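L-ribulose 3-epimerase (Mesorhizobium loti, PDB 3VYL) catalyses the epimerisation of ketoses at C3, interconverting L-ribulose and L-xylulose most efficiently, with a manganese ion probably serving as cofactor. Local coordinates at residues G105-G110 with L144-V149; D121-S126 with S154-T159. All blocks are in the same frame, centred on the assembly; numbering follows the deposited sequence.

Contact 1: residues G105-G110 with L144-V149; sequences GILSAG and LNLEIV. With MN (manganese (II) ion), chain I.
At the mouth of the TIM barrel, where strand 143-147 delivers a manganese ligand, Glu147 meets Gly105 at the turn that follows the neighbouring parallel strand 102-104. The backbone N of Glu147 donates to Gly105 O over 2.7 Å, with an N-H...O angle of 149°. The donor is tilted 31° from the carbonyl plane. Gly105 suits this corner because its backbone angles would jam any CB against the preceding carbonyl oxygen. The carboxylate of Glu147 also passes close to the glycine, its OE1 3.6 Å from Gly105 CA. CG of Glu147 stands anti to the backbone N (chi1 -161°) and the chain runs on extended, a reach that lets OE2 bind the manganese at 2.1 Å while OE1 stays at 3.4 Å, so a single carboxylate oxygen is the ligand. Asp180, His206 and Glu241 from later barrel strands and their ends, with water 2, complete the metal site, in keeping with the xylose isomerase-like branch of the TIM-barrel fold. Beyond the corner the two chains part, and a water bridges the two segments: water 1 accepts from Leu107 N and Ser108 OG and donates to Glu147 O. The hydroxyl of Ser108 thus supplies a polar group where no direct backbone bond joins 105-110 to 144-149. Apolar side chains close the remaining interface. Ile106 crosses Val149 at about a right angle, CD1 lying 3.7 Å from CG1 of Val149 and almost as near its CG2, so that the end of Ile106 rests against both methyls of Val149. Leu107 turns CB to Leu146 CD1 at 4.1 Å, while Leu130 of helix 120-139 packs on Leu146.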
ATOM      1  N   GLY A 105      -2.073   8.212  28.236  1.00 38.00           N
ATOM      2  CA  GLY A 105      -2.432   9.530  27.793  1.00 36.10           C
ATOM      3  C   GLY A 105      -1.259  10.447  27.693  1.00 36.12           C
ATOM      4  O   GLY A 105      -0.148  10.007  27.652  1.00 36.11           O
ATOM      5  N   ILE A 106      -1.523  11.734  27.621  1.00 35.03           N
ATOM      6  CA  ILE A 106      -0.462  12.702  27.552  1.00 34.12           C
ATOM      7  C   ILE A 106      -0.095  13.089  28.937  1.00 33.16           C
ATOM      8  O   ILE A 106      -0.781  13.776  29.604  1.00 32.62           O
ATOM      9  CB  ILE A 106      -0.899  13.938  26.778  1.00 34.18           C
ATOM     10  CG1 ILE A 106      -1.683  13.534  25.553  1.00 33.56           C
ATOM     11  CG2 ILE A 106       0.292  14.714  26.293  1.00 32.70           C
ATOM     12  CD1 ILE A 106      -1.671  14.609  24.525  1.00 32.92           C
ATOM     13  N   LEU A 107       1.047  12.595  29.332  1.00 32.37           N
ATOM     14  CA  LEU A 107       1.477  12.555  30.681  1.00 31.17           C
ATOM     15  C   LEU A 107       2.734  13.314  30.809  1.00 31.04           C
ATOM     16  O   LEU A 107       3.239  13.465  31.867  1.00 31.04           O
ATOM     17  CB  LEU A 107       1.757  11.116  31.019  1.00 30.00           C
ATOM     18  CG  LEU A 107       0.725  10.281  31.735  1.00 31.13           C
ATOM     19  CD1 LEU A 107      -0.647  10.333  31.160  1.00 30.91           C
ATOM     20  CD2 LEU A 107       1.181   8.862  31.769  1.00 31.75           C
ATOM     21  N   SER A 108       3.260  13.770  29.702  1.00 29.96           N
ATOM     22  CA  SER A 108       4.600  14.371  29.692  1.00 29.21           C
ATOM     23  C   SER A 108       4.645  15.884  29.568  1.00 28.50           C
ATOM     24  O   SER A 108       5.701  16.488  29.751  1.00 30.75           O
ATOM     25  CB  SER A 108       5.401  13.777  28.540  1.00 29.59           C
ATOM     26  OG  SER A 108       4.556  13.526  27.429  1.00 29.50           O
ATOM     27  N   ALA A 109       3.517  16.490  29.219  1.00 26.97           N
ATOM     28  CA  ALA A 109       3.446  17.915  28.931  1.00 26.17           C
ATOM     29  C   ALA A 109       1.990  18.280  28.682  1.00 26.47           C
ATOM     30  O   ALA A 109       1.124  17.391  28.647  1.00 27.39           O
ATOM     31  CB  ALA A 109       4.289  18.237  27.715  1.00 26.56           C
ATOM     32  N   GLY A 110       1.694  19.565  28.521  1.00 24.75           N
ATOM     33  CA  GLY A 110       0.302  19.967  28.306  1.00 25.21           C
ATOM     34  C   GLY A 110      -0.278  19.407  27.017  1.00 25.20           C
ATOM     35  O   GLY A 110       0.391  19.410  25.989  1.00 25.34           O
ATOM     36  N   LEU A 144       3.113   3.509  33.996  1.00 34.48           N
ATOM     37  CA  LEU A 144       2.891   4.770  33.282  1.00 33.67           C
ATOM     38  C   LEU A 144       3.233   4.605  31.791  1.00 34.48           C
ATOM     39  O   LEU A 144       4.370   4.273  31.428  1.00 33.99           O
ATOM     40  CB  LEU A 144       3.715   5.924  33.874  1.00 31.70           C
ATOM     41  CG  LEU A 144       3.563   6.514  35.290  1.00 30.24           C
ATOM     42  CD1 LEU A 144       4.477   7.726  35.436  1.00 28.23           C
ATOM     43  CD2 LEU A 144       2.131   6.875  35.676  1.00 28.80           C
ATOM     44  N   ASN A 145       2.246   4.840  30.933  1.00 34.50           N
ATOM     45  CA  ASN A 145       2.457   4.773  29.491  1.00 33.62           C
ATOM     46  C   ASN A 145       2.297   6.138  28.853  1.00 31.66           C
ATOM     47  O   ASN A 145       1.197   6.689  28.798  1.00 31.10           O
ATOM     48  CB  ASN A 145       1.516   3.754  28.854  1.00 36.05           C
ATOM     49  CG  ASN A 145       1.388   2.498  29.684  1.00 37.81           C
ATOM     50  OD1 ASN A 145       0.723   2.503  30.723  1.00 40.04           O
ATOM     51  ND2 ASN A 145       2.036   1.418  29.245  1.00 36.86           N
ATOM     52  N   LEU A 146       3.420   6.670  28.386  1.00 30.29           N
ATOM     53  CA  LEU A 146       3.510   7.999  27.807  1.00 29.16           C
ATOM     54  C   LEU A 146       2.938   8.054  26.392  1.00 29.76           C
ATOM     55  O   LEU A 146       3.524   7.451  25.487  1.00 30.48           O
ATOM     56  CB  LEU A 146       4.977   8.403  27.774  1.00 28.27           C
ATOM     57  CG  LEU A 146       5.552   9.247  28.910  1.00 28.63           C
ATOM     58  CD1 LEU A 146       5.070   8.835  30.295  1.00 28.37           C
ATOM     59  CD2 LEU A 146       7.066   9.239  28.820  1.00 28.07           C
ATOM     60  N   GLU A 147       1.808   8.753  26.189  1.00 28.69           N
ATOM     61  CA  GLU A 147       1.252   8.854  24.830  1.00 26.62           C
ATOM     62  C   GLU A 147       2.069   9.789  23.978  1.00 26.47           C
ATOM     63  O   GLU A 147       2.406  10.908  24.380  1.00 26.74           O
ATOM     64  CB  GLU A 147      -0.240   9.209  24.749  1.00 26.17           C
ATOM     65  CG  GLU A 147      -0.841   8.831  23.389  1.00 25.65           C
ATOM     66  CD  GLU A 147      -2.346   9.045  23.246  1.00 25.22           C
ATOM     67  OE1 GLU A 147      -3.016   9.424  24.221  1.00 26.44           O
ATOM     68  OE2 GLU A 147      -2.878   8.829  22.138  1.00 24.36           O
ATOM     69  N   ILE A 148       2.407   9.275  22.803  1.00 26.48           N
ATOM     70  CA  ILE A 148       3.146   9.991  21.781  1.00 25.39           C
ATOM     71  C   ILE A 148       2.120  10.581  20.827  1.00 24.44           C
ATOM     72  O   ILE A 148       1.311   9.852  20.254  1.00 23.29           O
ATOM     73  CB  ILE A 148       4.057   9.019  21.025  1.00 25.32           C
ATOM     74  CG1 ILE A 148       4.913   8.222  22.014  1.00 26.14           C
ATOM     75  CG2 ILE A 148       4.906   9.758  20.001  1.00 26.59           C
ATOM     76  CD1 ILE A 148       5.848   9.053  22.881  1.00 26.85           C
ATOM     77  N   VAL A 149       2.148  11.898  20.668  1.00 23.86           N
ATOM     78  CA  VAL A 149       1.091  12.588  19.925  1.00 24.16           C
ATOM     79  C   VAL A 149       1.631  13.515  18.843  1.00 23.92           C
ATOM     80  O   VAL A 149       2.831  13.814  18.810  1.00 24.22           O
ATOM     81  CB  VAL A 149       0.108  13.348  20.862  1.00 23.87           C
ATOM     82  CG1 VAL A 149      -0.608  12.372  21.786  1.00 24.09           C
ATOM     83  CG2 VAL A 149       0.821  14.415  21.665  1.00 22.53           C
TER
HETATM   84 MN    MN I1001      -4.829   8.214  21.662  1.00 21.12          MN
HETATM   85  O   HOH W   1       2.729  11.415  27.266  1.00 27.13           O
HETATM   86  O   HOH W   2      -5.496  10.453  22.062  1.00 31.83           O

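Contact 2: residues D121-S126 with S154-T159; sequences DQWNRS and SNLLNT
Helix 120-139 presents its first turns to the irregular loop 154-159, the backbones coming nearest at Trp123 and Leu156, whose CA atoms are 7.4 Å apart, so side chains must bridge the gap. Gln122 does so with its long, extended chain, CG standing anti to the backbone N (chi1 -178°). Its NE2 donates to Asn155 OD1 over 3.1 Å, nearly straight at 170°, and the acceptor lies in the amide plane of Gln122 although the two amides are turned 45° apart. The same amide meets Leu156 tip to tip, with CD 3.7 Å from Leu156 CD1. An alanine in place of Gln122 would probably leave Asn155 OD1 without this donor and open a gap beside the Leu156 methyl. Trp123 fills the neighbouring space with its six-membered ring: CE3 approaches Leu156 CD1 at 3.9 Å, and CZ3 lies equally far from Leu157 CD2, with the indole and Leu157 side chains crossing at about a right angle. A large aromatic suits this place because one ring reaches two leucines, while its NE1 makes a hydrogen bond to Asp169 OD2, and the ring of Phe166 meets the indole edge-to-face. Ser126, one turn beyond Gln122, makes a looser contact, CB to Leu156 CD2; its hydroxyl probably hydrogen-bonds Ser108 O. Asn155 also packs on Trp259 of a second subunit, and Trp123 on Lys296 of a third. Leucine methyls thus supply shape-filling contacts without directional demand, whereas the amide pair, with its single straight bond, is the part of this barrel helix-to-loop interface that depends on a matched donor and acceptor.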
ATOM      1  N   ASP A 121      15.413  22.121  28.903  1.00 44.07           N
ATOM      2  CA  ASP A 121      15.005  22.232  30.299  1.00 42.15           C
ATOM      3  C   ASP A 121      13.591  21.710  30.493  1.00 41.44           C
ATOM      4  O   ASP A 121      13.304  21.063  31.505  1.00 42.26           O
ATOM      5  CB  ASP A 121      15.121  23.671  30.799  1.00 42.52           C
ATOM      6  CG  ASP A 121      16.545  24.185  30.768  1.00 43.60           C
ATOM      7  OD1 ASP A 121      17.495  23.356  30.740  1.00 39.25           O
ATOM      8  OD2 ASP A 121      16.703  25.432  30.777  1.00 44.49           O
ATOM      9  N   GLN A 122      12.718  21.985  29.523  1.00 39.63           N
ATOM     10  CA  GLN A 122      11.358  21.433  29.531  1.00 38.60           C
ATOM     11  C   GLN A 122      11.440  19.908  29.541  1.00 38.83           C
ATOM     12  O   GLN A 122      10.800  19.250  30.367  1.00 38.12           O
ATOM     13  CB  GLN A 122      10.573  21.922  28.310  1.00 36.95           C
ATOM     14  CG  GLN A 122       9.121  21.458  28.232  1.00 33.20           C
ATOM     15  CD  GLN A 122       8.570  21.522  26.821  1.00 31.53           C
ATOM     16  OE1 GLN A 122       9.256  21.956  25.896  1.00 30.76           O
ATOM     17  NE2 GLN A 122       7.334  21.073  26.646  1.00 30.16           N
ATOM     18  N   TRP A 123      12.250  19.370  28.628  1.00 39.65           N
ATOM     19  CA  TRP A 123      12.533  17.936  28.543  1.00 41.85           C
ATOM     20  C   TRP A 123      12.967  17.361  29.871  1.00 41.36           C
ATOM     21  O   TRP A 123      12.317  16.454  30.403  1.00 38.47           O
ATOM     22  CB  TRP A 123      13.600  17.685  27.473  1.00 44.34           C
ATOM     23  CG  TRP A 123      13.851  16.233  27.148  1.00 45.30           C
ATOM     24  CD1 TRP A 123      14.609  15.319  27.872  1.00 46.14           C
ATOM     25  CD2 TRP A 123      13.363  15.483  25.983  1.00 45.99           C
ATOM     26  NE1 TRP A 123      14.616  14.094  27.259  1.00 46.83           N
ATOM     27  CE2 TRP A 123      13.886  14.123  26.124  1.00 47.07           C
ATOM     28  CE3 TRP A 123      12.567  15.790  24.882  1.00 46.54           C
ATOM     29  CZ2 TRP A 123      13.623  13.133  25.184  1.00 47.29           C
ATOM     30  CZ3 TRP A 123      12.304  14.783  23.946  1.00 45.21           C
ATOM     31  CH2 TRP A 123      12.817  13.487  24.099  1.00 46.67           C
ATOM     32  N   ASN A 124      14.059  17.903  30.424  1.00 41.43           N
ATOM     33  CA  ASN A 124      14.629  17.405  31.683  1.00 39.71           C
ATOM     34  C   ASN A 124      13.653  17.480  32.877  1.00 39.83           C
ATOM     35  O   ASN A 124      13.562  16.529  33.663  1.00 39.84           O
ATOM     36  CB  ASN A 124      15.973  18.092  32.001  1.00 38.11           C
ATOM     37  CG  ASN A 124      17.028  17.898  30.901  1.00 37.09           C
ATOM     38  OD1 ASN A 124      17.093  16.854  30.231  1.00 35.31           O
ATOM     39  ND2 ASN A 124      17.864  18.915  30.716  1.00 34.37           N
ATOM     40  N   ARG A 125      12.916  18.588  32.991  1.00 38.44           N
ATOM     41  CA  ARG A 125      11.915  18.759  34.054  1.00 38.38           C
ATOM     42  C   ARG A 125      10.887  17.633  34.038  1.00 38.40           C
ATOM     43  O   ARG A 125      10.648  16.977  35.061  1.00 36.94           O
ATOM     44  CB  ARG A 125      11.190  20.107  33.935  1.00 39.09           C
ATOM     45  CG  ARG A 125      11.992  21.326  34.356  1.00 40.78           C
ATOM     46  CD  ARG A 125      11.097  22.552  34.533  1.00 41.59           C
ATOM     47  NE  ARG A 125      10.701  23.169  33.263  1.00 41.25           N
ATOM     48  CZ  ARG A 125      11.413  24.077  32.596  1.00 38.62           C
ATOM     49  NH1 ARG A 125      12.579  24.486  33.051  1.00 37.67           N
ATOM     50  NH2 ARG A 125      10.957  24.566  31.455  1.00 38.57           N
ATOM     51  N   SER A 126      10.289  17.421  32.867  1.00 39.57           N
ATOM     52  CA  SER A 126       9.272  16.389  32.674  1.00 40.89           C
ATOM     53  C   SER A 126       9.815  14.997  33.009  1.00 40.28           C
ATOM     54  O   SER A 126       9.168  14.216  33.719  1.00 39.34           O
ATOM     55  CB  SER A 126       8.735  16.429  31.238  1.00 40.04           C
ATOM     56  OG  SER A 126       7.569  15.630  31.116  1.00 40.35           O
ATOM     57  N   SER A 154       0.951  18.226  21.407  1.00 27.58           N
ATOM     58  CA  SER A 154       1.996  18.450  22.352  1.00 28.18           C
ATOM     59  C   SER A 154       3.191  18.916  21.587  1.00 29.41           C
ATOM     60  O   SER A 154       3.286  18.684  20.423  1.00 30.01           O
ATOM     61  CB  SER A 154       2.363  17.178  23.073  1.00 28.03           C
ATOM     62  OG  SER A 154       3.356  17.408  24.029  1.00 29.21           O
ATOM     63  N   ASN A 155       4.122  19.569  22.241  1.00 29.52           N
ATOM     64  CA  ASN A 155       5.313  19.944  21.551  1.00 29.69           C
ATOM     65  C   ASN A 155       6.515  19.156  21.929  1.00 30.01           C
ATOM     66  O   ASN A 155       7.584  19.446  21.510  1.00 31.60           O
ATOM     67  CB  ASN A 155       5.569  21.431  21.655  1.00 29.80           C
ATOM     68  CG  ASN A 155       5.931  21.863  23.021  1.00 29.79           C
ATOM     69  OD1 ASN A 155       5.737  21.169  23.959  1.00 29.33           O
ATOM     70  ND2 ASN A 155       6.443  23.027  23.128  1.00 30.39           N
ATOM     71  N   LEU A 156       6.335  18.135  22.728  1.00 29.47           N
ATOM     72  CA  LEU A 156       7.471  17.429  23.227  1.00 30.35           C
ATOM     73  C   LEU A 156       7.686  16.069  22.632  1.00 29.27           C
ATOM     74  O   LEU A 156       8.631  15.860  21.955  1.00 28.38           O
ATOM     75  CB  LEU A 156       7.371  17.314  24.741  1.00 31.33           C
ATOM     76  CG  LEU A 156       8.591  17.104  25.616  1.00 31.37           C
ATOM     77  CD1 LEU A 156       9.581  18.203  25.434  1.00 29.80           C
ATOM     78  CD2 LEU A 156       8.145  17.070  27.046  1.00 32.55           C
ATOM     79  N   LEU A 157       6.804  15.141  22.902  1.00 28.50           N
ATOM     80  CA  LEU A 157       6.977  13.813  22.375  1.00 27.99           C
ATOM     81  C   LEU A 157       6.039  13.499  21.264  1.00 27.65           C
ATOM     82  O   LEU A 157       4.925  13.137  21.492  1.00 26.58           O
ATOM     83  CB  LEU A 157       6.778  12.799  23.474  1.00 26.84           C
ATOM     84  CG  LEU A 157       7.431  13.004  24.811  1.00 26.03           C
ATOM     85  CD1 LEU A 157       7.028  11.893  25.706  1.00 25.46           C
ATOM     86  CD2 LEU A 157       8.918  13.021  24.705  1.00 25.14           C
ATOM     87  N   ASN A 158       6.549  13.583  20.056  1.00 28.36           N
ATOM     88  CA  ASN A 158       5.758  13.407  18.866  1.00 28.66           C
ATOM     89  C   ASN A 158       6.187  12.182  18.149  1.00 29.37           C
ATOM     90  O   ASN A 158       5.569  11.768  17.250  1.00 29.96           O
ATOM     91  CB  ASN A 158       5.887  14.608  17.915  1.00 27.70           C
ATOM     92  CG  ASN A 158       5.474  15.907  18.538  1.00 27.66           C
ATOM     93  OD1 ASN A 158       4.478  15.997  19.201  1.00 27.49           O
ATOM     94  ND2 ASN A 158       6.250  16.903  18.328  1.00 26.50           N
ATOM     95  N   THR A 159       7.289  11.613  18.557  1.00 30.70           N
ATOM     96  CA  THR A 159       7.889  10.493  17.836  1.00 30.72           C
ATOM     97  C   THR A 159       8.240   9.337  18.780  1.00 30.91           C
ATOM     98  O   THR A 159       8.647   9.568  19.925  1.00 32.34           O
ATOM     99  CB  THR A 159       9.082  11.025  17.014  1.00 32.09           C
ATOM    100  OG1 THR A 159       8.704  11.099  15.628  1.00 34.05           O
ATOM    101  CG2 THR A 159      10.333  10.183  17.157  1.00 32.48           C
TER

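Both contacts lie among the loops, helix and strand that follow strand 102-104, and they interleave along the chain: loop 105-110, helix segment 121-126, segment 144-149, then loop 154-159. Their centres lie 10 Å apart and they touch directly, tied by the Ser126 hydroxyl at Ser108 O and by a probable backbone bond in which Val149 N is 3.2 Å from Leu157 O. Contact 1 carries a manganese ligand itself; contact 2 stands one layer further out, with the side chain of Leu157 about 8 Å from that of Glu147 and about 13 Å from the manganese. Contact 2, unlike contact 1, is also touched by neighbouring subunits.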